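Local atomic coordinates of phosphotriesterase family protein (Listeria monocytogenes serotype 4b str. H7858, PDB entry 3PNZ), a protein that probably hydrolyses phosphorylated sugar lactones, using a zinc centre in the amidohydrolase fold of the phosphotriesterase family. Residues A[21-26]-A[271-276]; A[40-45]-A[277-282]. All coordinates share one frame; numbering follows the deposited sequence.

Segment 21-26 holds the end of the first barrel strand, 19-23, and the residues after it. Loop 40-45 follows and leads into helix 45-57. After the last barrel strand, 267-269, come 271-276 and, directly behind it, 277-282. Contact 1 closes a loop of 244 residues beside the zinc ion, joining the first barrel strand's end to the loop after the last. Contact 2 closes one of 231 residues, farther from the centre of the chain, and joins the segment leading into helix 45-57 to that holding the short helix 280-283. The segments alternate, so the closures cross. They also touch: Tyr279 OH lies 2.6 Å from His24 O, probably hydrogen-bonded. Both contacts reach one phosphate, through Arg275 and Tyr278 respectively.

Contact 1: residues A[21-26]-A[271-276]. With ZN (zinc ion), chain I; PO4 (phosphate ion), chain L.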
loop_
_atom_site.group_PDB
_atom_site.type_symbol
_atom_site.label_atom_id
_atom_site.label_comp_id
_atom_site.label_asym_id
_atom_site.label_seq_id
_atom_site.Cartn_x
_atom_site.Cartn_y
_atom_site.Cartn_z
ATOM N N SER A 21 2.690 5.581 -3.582
ATOM C CA SER A 21 1.881 5.265 -2.403
ATOM C C SER A 21 1.532 3.791 -2.141
ATOM O O SER A 21 0.945 3.488 -1.109
ATOM C CB SER A 21 0.593 6.093 -2.417
ATOM O OG SER A 21 0.875 7.469 -2.231
ATOM N N HIS A 22 1.877 2.885 -3.053
ATOM C CA HIS A 22 1.603 1.461 -2.850
ATOM C C HIS A 22 2.494 0.615 -3.752
ATOM O O HIS A 22 2.222 0.477 -4.944
ATOM C CB HIS A 22 0.130 1.124 -3.131
ATOM C CG HIS A 22 -0.220 -0.312 -2.877
ATOM N ND1 HIS A 22 -1.114 -0.697 -1.901
ATOM C CD2 HIS A 22 0.216 -1.457 -3.456
ATOM C CE1 HIS A 22 -1.222 -2.014 -1.898
ATOM N NE2 HIS A 22 -0.425 -2.499 -2.830
ATOM N N GLU A 23 3.564 0.062 -3.188
ATOM C CA GLU A 23 4.479 -0.767 -3.966
ATOM C C GLU A 23 4.908 -2.012 -3.211
ATOM O O GLU A 23 4.599 -2.176 -2.033
ATOM C CB GLU A 23 5.735 0.021 -4.362
ATOM C CG GLU A 23 5.468 1.272 -5.193
ATOM C CD GLU A 23 4.917 0.955 -6.580
ATOM O OE1 GLU A 23 5.097 -0.191 -7.050
ATOM O OE2 GLU A 23 4.326 1.863 -7.204
ATOM N N HIS A 24 5.623 -2.888 -3.911
ATOM C CA HIS A 24 6.341 -4.004 -3.285
ATOM C C HIS A 24 7.763 -3.980 -3.802
ATOM O O HIS A 24 8.001 -3.558 -4.924
ATOM C CB HIS A 24 5.656 -5.335 -3.588
ATOM C CG HIS A 24 4.234 -5.364 -3.134
ATOM N ND1 HIS A 24 3.875 -5.686 -1.845
ATOM C CD2 HIS A 24 3.089 -5.031 -3.775
ATOM C CE1 HIS A 24 2.564 -5.586 -1.717
ATOM N NE2 HIS A 24 2.066 -5.185 -2.873
ATOM N N ILE A 25 8.717 -4.393 -2.971
ATOM C CA ILE A 25 10.125 -4.211 -3.316
ATOM C C ILE A 25 10.901 -5.523 -3.269
ATOM O O ILE A 25 11.478 -5.958 -4.271
ATOM C CB ILE A 25 10.788 -3.174 -2.389
ATOM C CG1 ILE A 25 10.010 -1.862 -2.438
ATOM C CG2 ILE A 25 12.238 -2.941 -2.810
ATOM C CD1 ILE A 25 10.455 -0.843 -1.382
ATOM N N VAL A 26 10.908 -6.157 -2.105
ATOM C CA VAL A 26 11.468 -7.496 -1.965
ATOM C C VAL A 26 10.501 -8.318 -1.134
ATOM O O VAL A 26 10.232 -7.992 0.027
ATOM C CB VAL A 26 12.850 -7.480 -1.257
ATOM C CG1 VAL A 26 13.452 -8.885 -1.229
ATOM C CG2 VAL A 26 13.792 -6.512 -1.951
ATOM N N GLY A 271 1.993 1.989 -8.662
ATOM C CA GLY A 271 1.996 0.946 -9.675
ATOM C C GLY A 271 1.807 -0.455 -9.136
ATOM O O GLY A 271 1.686 -1.414 -9.909
ATOM N N ASP A 272 1.792 -0.586 -7.811
ATOM C CA ASP A 272 1.620 -1.885 -7.175
ATOM C C ASP A 272 2.463 -2.928 -7.893
ATOM O O ASP A 272 1.954 -3.944 -8.376
ATOM C CB ASP A 272 0.146 -2.290 -7.162
ATOM C CG ASP A 272 -0.105 -3.510 -6.316
ATOM O OD1 ASP A 272 0.769 -3.853 -5.492
ATOM O OD2 ASP A 272 -1.175 -4.137 -6.476
ATOM N N THR A 273 3.763 -2.658 -7.948
ATOM C CA THR A 273 4.708 -3.415 -8.767
ATOM C C THR A 273 5.103 -4.710 -8.066
ATOM O O THR A 273 6.055 -4.752 -7.289
ATOM C CB THR A 273 5.944 -2.550 -9.075
ATOM O OG1 THR A 273 5.515 -1.224 -9.412
ATOM C CG2 THR A 273 6.738 -3.114 -10.233
ATOM N N ALA A 274 4.358 -5.773 -8.338
ATOM C CA ALA A 274 4.446 -6.970 -7.512
ATOM C C ALA A 274 5.022 -8.179 -8.234
ATOM O O ALA A 274 5.062 -9.267 -7.669
ATOM C CB ALA A 274 3.074 -7.308 -6.941
ATOM N N ARG A 275 5.456 -7.989 -9.474
ATOM C CA ARG A 275 5.903 -9.104 -10.312
ATOM C C ARG A 275 7.285 -8.879 -10.908
ATOM O O ARG A 275 7.659 -7.748 -11.217
ATOM C CB ARG A 275 4.912 -9.324 -11.463
ATOM C CG ARG A 275 3.599 -9.944 -11.045
ATOM C CD ARG A 275 2.656 -10.058 -12.241
ATOM N NE ARG A 275 1.395 -10.687 -11.879
ATOM C CZ ARG A 275 1.178 -11.993 -11.949
ATOM N NH1 ARG A 275 2.150 -12.802 -12.354
ATOM N NH2 ARG A 275 0.002 -12.493 -11.599
ATOM N N LYS A 276 8.027 -9.969 -11.109
ATOM C CA LYS A 276 9.293 -9.895 -11.826
ATOM C C LYS A 276 9.081 -9.241 -13.189
ATOM O O LYS A 276 9.872 -8.398 -13.617
ATOM C CB LYS A 276 9.898 -11.292 -12.014
ATOM C CG LYS A 276 10.524 -11.903 -10.755
ATOM C CD LYS A 276 11.324 -13.161 -11.120
ATOM C CE LYS A 276 12.105 -13.727 -9.933
ATOM N NZ LYS A 276 11.241 -14.492 -8.990
HETATM ZN ZN ZN I . 0.099 -4.524 -3.210
HETATM P P PO4 L . -1.303 -8.071 -10.575
HETATM O O1 PO4 L . -1.181 -9.290 -11.450
HETATM O O2 PO4 L . -0.310 -8.195 -9.439
HETATM O O3 PO4 L . -0.963 -6.832 -11.369
HETATM O O4 PO4 L . -2.701 -7.961 -10.002
HETATM O O HOH W 1 5.385 1.912 -9.862
#
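This contact closes the TIM barrel of the amidohydrolase fold at its metal centre. His22 and His24 form the HxH motif at and just after the end of the first barrel strand, 19-23, and Asp272 follows the last, 267-269. All three bind one zinc ion. His22 NE2 and His24 NE2 each lie 2.1 Å from the zinc ion, while Asp272 OD1 is more distant from it at 2.5 Å. Carboxylated Lys154 also belongs to this site and links it to the second zinc. Asp272 has CG anti to its backbone N (chi1 -170°). Its OD1 lies at the edge of both imidazoles, and its carboxylate is turned 46° from the His24 ring and 84° from the His22 ring. On the far side of each ring, His22 ND1 bonds to His185 and His24 ND1 to Thr67, which helps fix the ring rotations.

Glu23, between the two histidines, bends at chi2 and holds the backbone beside Asp272. Glu23 OE2 accepts Gly271 N at 2.8 Å from above the carboxylate plane. Ser270 OG and a water share that oxygen. Glu23 OE1 accepts twice from Thr273. The backbone N of Thr273 comes from above the plane, and the hydroxyl OG1 of Thr273 meets the syn lone pair of Glu23 OE1 at 2.6 Å.

Contact 2: residues A[40-45]-A[277-282]; sequences LLLDDK and TYYKHY. With PO4 (phosphate ion), chain L.
Tyr282 OH is the best-held polar atom here, with two established hydrogen bonds. Tyr282 OH accepts the backbone N-H of Asp44, N to OH 2.9 Å, with an angle of 153° at the hydrogen. Its second bond is to Ser48 OG, in the first turn of helix 45-57. Asp44 O also lies 2.9 Å from Tyr282 OH.

Tyr282 reaches this point from the short helix 280-283. Its CG is anti to the carbonyl carbon (chi1 -76°), and the ring stands up against the loop 40-45 with its hydroxyl at the tip. Asp44 CB packs on ring atom CE1 of Tyr282 at 3.7 Å. Both methyls of Leu42 rest on Tyr279, whose side chain it crosses at about a right angle. Leu42 CD1 meets Tyr279 CE1 at 3.6 Å. Leu42 CD2 also lies over one face of the Tyr282 ring, toward its rim, 4.0 Å above the plane.

Tyr278 OH donates a hydrogen bond to phosphate O3 at 2.6 Å, and Lys244 also binds this hydroxyl. The phosphate probably came from the crystallisation liquor, but its site is consistent with recognition of a phosphorylated sugar lactone.

Asp44 is the N-cap of helix 45-57, and its carboxylate caps the backbone N of Lys47. Its own N-H is satisfied by Tyr282 OH. A single hydroxyl, bonded also to Ser48, thus joins helix 280-283 to the N-terminal end of helix 45-57.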
loop_
_atom_site.group_PDB
_atom_site.type_symbol
_atom_site.label_atom_id
_atom_site.label_comp_id
_atom_site.label_asym_id
_atom_site.label_seq_id
_atom_site.Cartn_x
_atom_site.Cartn_y
_atom_site.Cartn_z
ATOM N N LEU A 40 5.612 -13.920 -8.980
ATOM C CA LEU A 40 5.132 -13.126 -7.846
ATOM C C LEU A 40 6.117 -13.121 -6.685
ATOM O O LEU A 40 5.793 -12.665 -5.591
ATOM C CB LEU A 40 3.774 -13.637 -7.375
ATOM C CG LEU A 40 2.608 -13.252 -8.294
ATOM C CD1 LEU A 40 1.408 -14.145 -8.022
ATOM C CD2 LEU A 40 2.248 -11.772 -8.110
ATOM N N LEU A 41 7.319 -13.629 -6.926
ATOM C CA LEU A 41 8.369 -13.568 -5.920
ATOM C C LEU A 41 9.419 -12.536 -6.321
ATOM O O LEU A 41 10.152 -12.721 -7.294
ATOM C CB LEU A 41 9.016 -14.942 -5.731
ATOM C CG LEU A 41 8.076 -16.143 -5.628
ATOM C CD1 LEU A 41 8.885 -17.430 -5.433
ATOM C CD2 LEU A 41 7.053 -15.974 -4.519
ATOM N N LEU A 42 9.485 -11.430 -5.582
ATOM C CA LEU A 42 10.526 -10.443 -5.810
ATOM C C LEU A 42 11.692 -10.814 -4.902
ATOM O O LEU A 42 11.821 -10.297 -3.796
ATOM C CB LEU A 42 10.021 -9.033 -5.500
ATOM C CG LEU A 42 8.902 -8.536 -6.424
ATOM C CD1 LEU A 42 8.406 -7.147 -6.012
ATOM C CD2 LEU A 42 9.384 -8.526 -7.865
ATOM N N ASP A 43 12.532 -11.726 -5.377
ATOM C CA ASP A 43 13.446 -12.439 -4.494
ATOM C C ASP A 43 14.922 -12.162 -4.757
ATOM O O ASP A 43 15.774 -12.973 -4.392
ATOM C CB ASP A 43 13.168 -13.941 -4.587
ATOM C CG ASP A 43 13.285 -14.469 -6.007
ATOM O OD1 ASP A 43 13.623 -13.684 -6.923
ATOM O OD2 ASP A 43 13.049 -15.679 -6.205
ATOM N N ASP A 44 15.222 -11.024 -5.377
ATOM C CA ASP A 44 16.609 -10.627 -5.627
ATOM C C ASP A 44 16.860 -9.178 -5.221
ATOM O O ASP A 44 16.522 -8.249 -5.952
ATOM C CB ASP A 44 16.978 -10.830 -7.100
ATOM C CG ASP A 44 18.469 -10.664 -7.363
ATOM O OD1 ASP A 44 19.082 -9.696 -6.855
ATOM O OD2 ASP A 44 19.031 -11.511 -8.087
ATOM N N LYS A 45 17.483 -8.990 -4.061
ATOM C CA LYS A 45 17.700 -7.651 -3.513
ATOM C C LYS A 45 18.400 -6.705 -4.491
ATOM O O LYS A 45 18.020 -5.541 -4.621
ATOM C CB LYS A 45 18.465 -7.743 -2.180
ATOM C CG LYS A 45 18.789 -6.399 -1.517
ATOM C CD LYS A 45 20.101 -5.808 -2.033
ATOM C CE LYS A 45 20.695 -4.818 -1.027
ATOM N NZ LYS A 45 21.942 -4.190 -1.554
ATOM N N THR A 277 7.993 -9.624 -13.858
ATOM C CA THR A 277 7.697 -9.107 -15.191
ATOM C C THR A 277 7.281 -7.638 -15.176
ATOM O O THR A 277 7.130 -7.027 -16.233
ATOM C CB THR A 277 6.598 -9.929 -15.891
ATOM O OG1 THR A 277 5.464 -10.045 -15.025
ATOM C CG2 THR A 277 7.114 -11.330 -16.242
ATOM N N TYR A 278 7.106 -7.073 -13.982
ATOM C CA TYR A 278 6.781 -5.659 -13.854
ATOM C C TYR A 278 8.030 -4.821 -13.577
ATOM O O TYR A 278 8.069 -3.627 -13.881
ATOM C CB TYR A 278 5.795 -5.437 -12.718
ATOM C CG TYR A 278 4.373 -5.893 -12.963
ATOM C CD1 TYR A 278 3.953 -6.336 -14.217
ATOM C CD2 TYR A 278 3.447 -5.886 -11.926
ATOM C CE1 TYR A 278 2.640 -6.752 -14.425
ATOM C CE2 TYR A 278 2.134 -6.297 -12.125
ATOM C CZ TYR A 278 1.738 -6.728 -13.377
ATOM O OH TYR A 278 0.434 -7.133 -13.577
ATOM N N TYR A 279 9.038 -5.441 -12.970
ATOM C CA TYR A 279 10.297 -4.764 -12.685
ATOM C C TYR A 279 11.169 -4.697 -13.932
ATOM O O TYR A 279 11.286 -5.673 -14.677
ATOM C CB TYR A 279 11.043 -5.482 -11.560
ATOM C CG TYR A 279 10.777 -4.902 -10.189
ATOM C CD1 TYR A 279 9.551 -5.092 -9.547
ATOM C CD2 TYR A 279 11.756 -4.171 -9.532
ATOM C CE1 TYR A 279 9.308 -4.552 -8.285
ATOM C CE2 TYR A 279 11.527 -3.630 -8.283
ATOM C CZ TYR A 279 10.313 -3.825 -7.659
ATOM O OH TYR A 279 10.118 -3.268 -6.415
ATOM N N LYS A 280 11.772 -3.536 -14.156
ATOM C CA LYS A 280 12.670 -3.344 -15.277
ATOM C C LYS A 280 13.856 -4.300 -15.165
ATOM O O LYS A 280 14.249 -4.950 -16.140
ATOM C CB LYS A 280 13.153 -1.895 -15.312
ATOM C CG LYS A 280 14.046 -1.557 -16.495
ATOM C CD LYS A 280 14.451 -0.092 -16.478
ATOM C CE LYS A 280 15.291 0.267 -17.699
ATOM N NZ LYS A 280 15.764 1.685 -17.638
ATOM N N HIS A 281 14.411 -4.412 -13.964
ATOM C CA HIS A 281 15.667 -5.143 -13.800
ATOM C C HIS A 281 15.516 -6.607 -13.394
ATOM O O HIS A 281 16.504 -7.289 -13.123
ATOM C CB HIS A 281 16.608 -4.369 -12.869
ATOM C CG HIS A 281 16.951 -3.012 -13.391
ATOM N ND1 HIS A 281 17.958 -2.802 -14.309
ATOM C CD2 HIS A 281 16.389 -1.801 -13.166
ATOM C CE1 HIS A 281 18.017 -1.517 -14.610
ATOM N NE2 HIS A 281 17.075 -0.888 -13.930
ATOM N N TYR A 282 14.280 -7.093 -13.351
ATOM C CA TYR A 282 14.055 -8.531 -13.310
ATOM C C TYR A 282 13.654 -8.953 -14.723
ATOM O O TYR A 282 14.471 -9.468 -15.476
ATOM C CB TYR A 282 12.937 -8.914 -12.342
ATOM C CG TYR A 282 13.216 -8.892 -10.840
ATOM C CD1 TYR A 282 13.534 -10.062 -10.156
ATOM C CD2 TYR A 282 13.053 -7.725 -10.092
ATOM C CE1 TYR A 282 13.734 -10.064 -8.772
ATOM C CE2 TYR A 282 13.247 -7.718 -8.699
ATOM C CZ TYR A 282 13.586 -8.894 -8.054
ATOM O OH TYR A 282 13.766 -8.914 -6.687
HETATM P P PO4 L . -1.303 -8.071 -10.575
HETATM O O1 PO4 L . -1.181 -9.290 -11.450
HETATM O O2 PO4 L . -0.310 -8.195 -9.439
HETATM O O3 PO4 L . -0.963 -6.832 -11.369
HETATM O O4 PO4 L . -2.701 -7.961 -10.002
#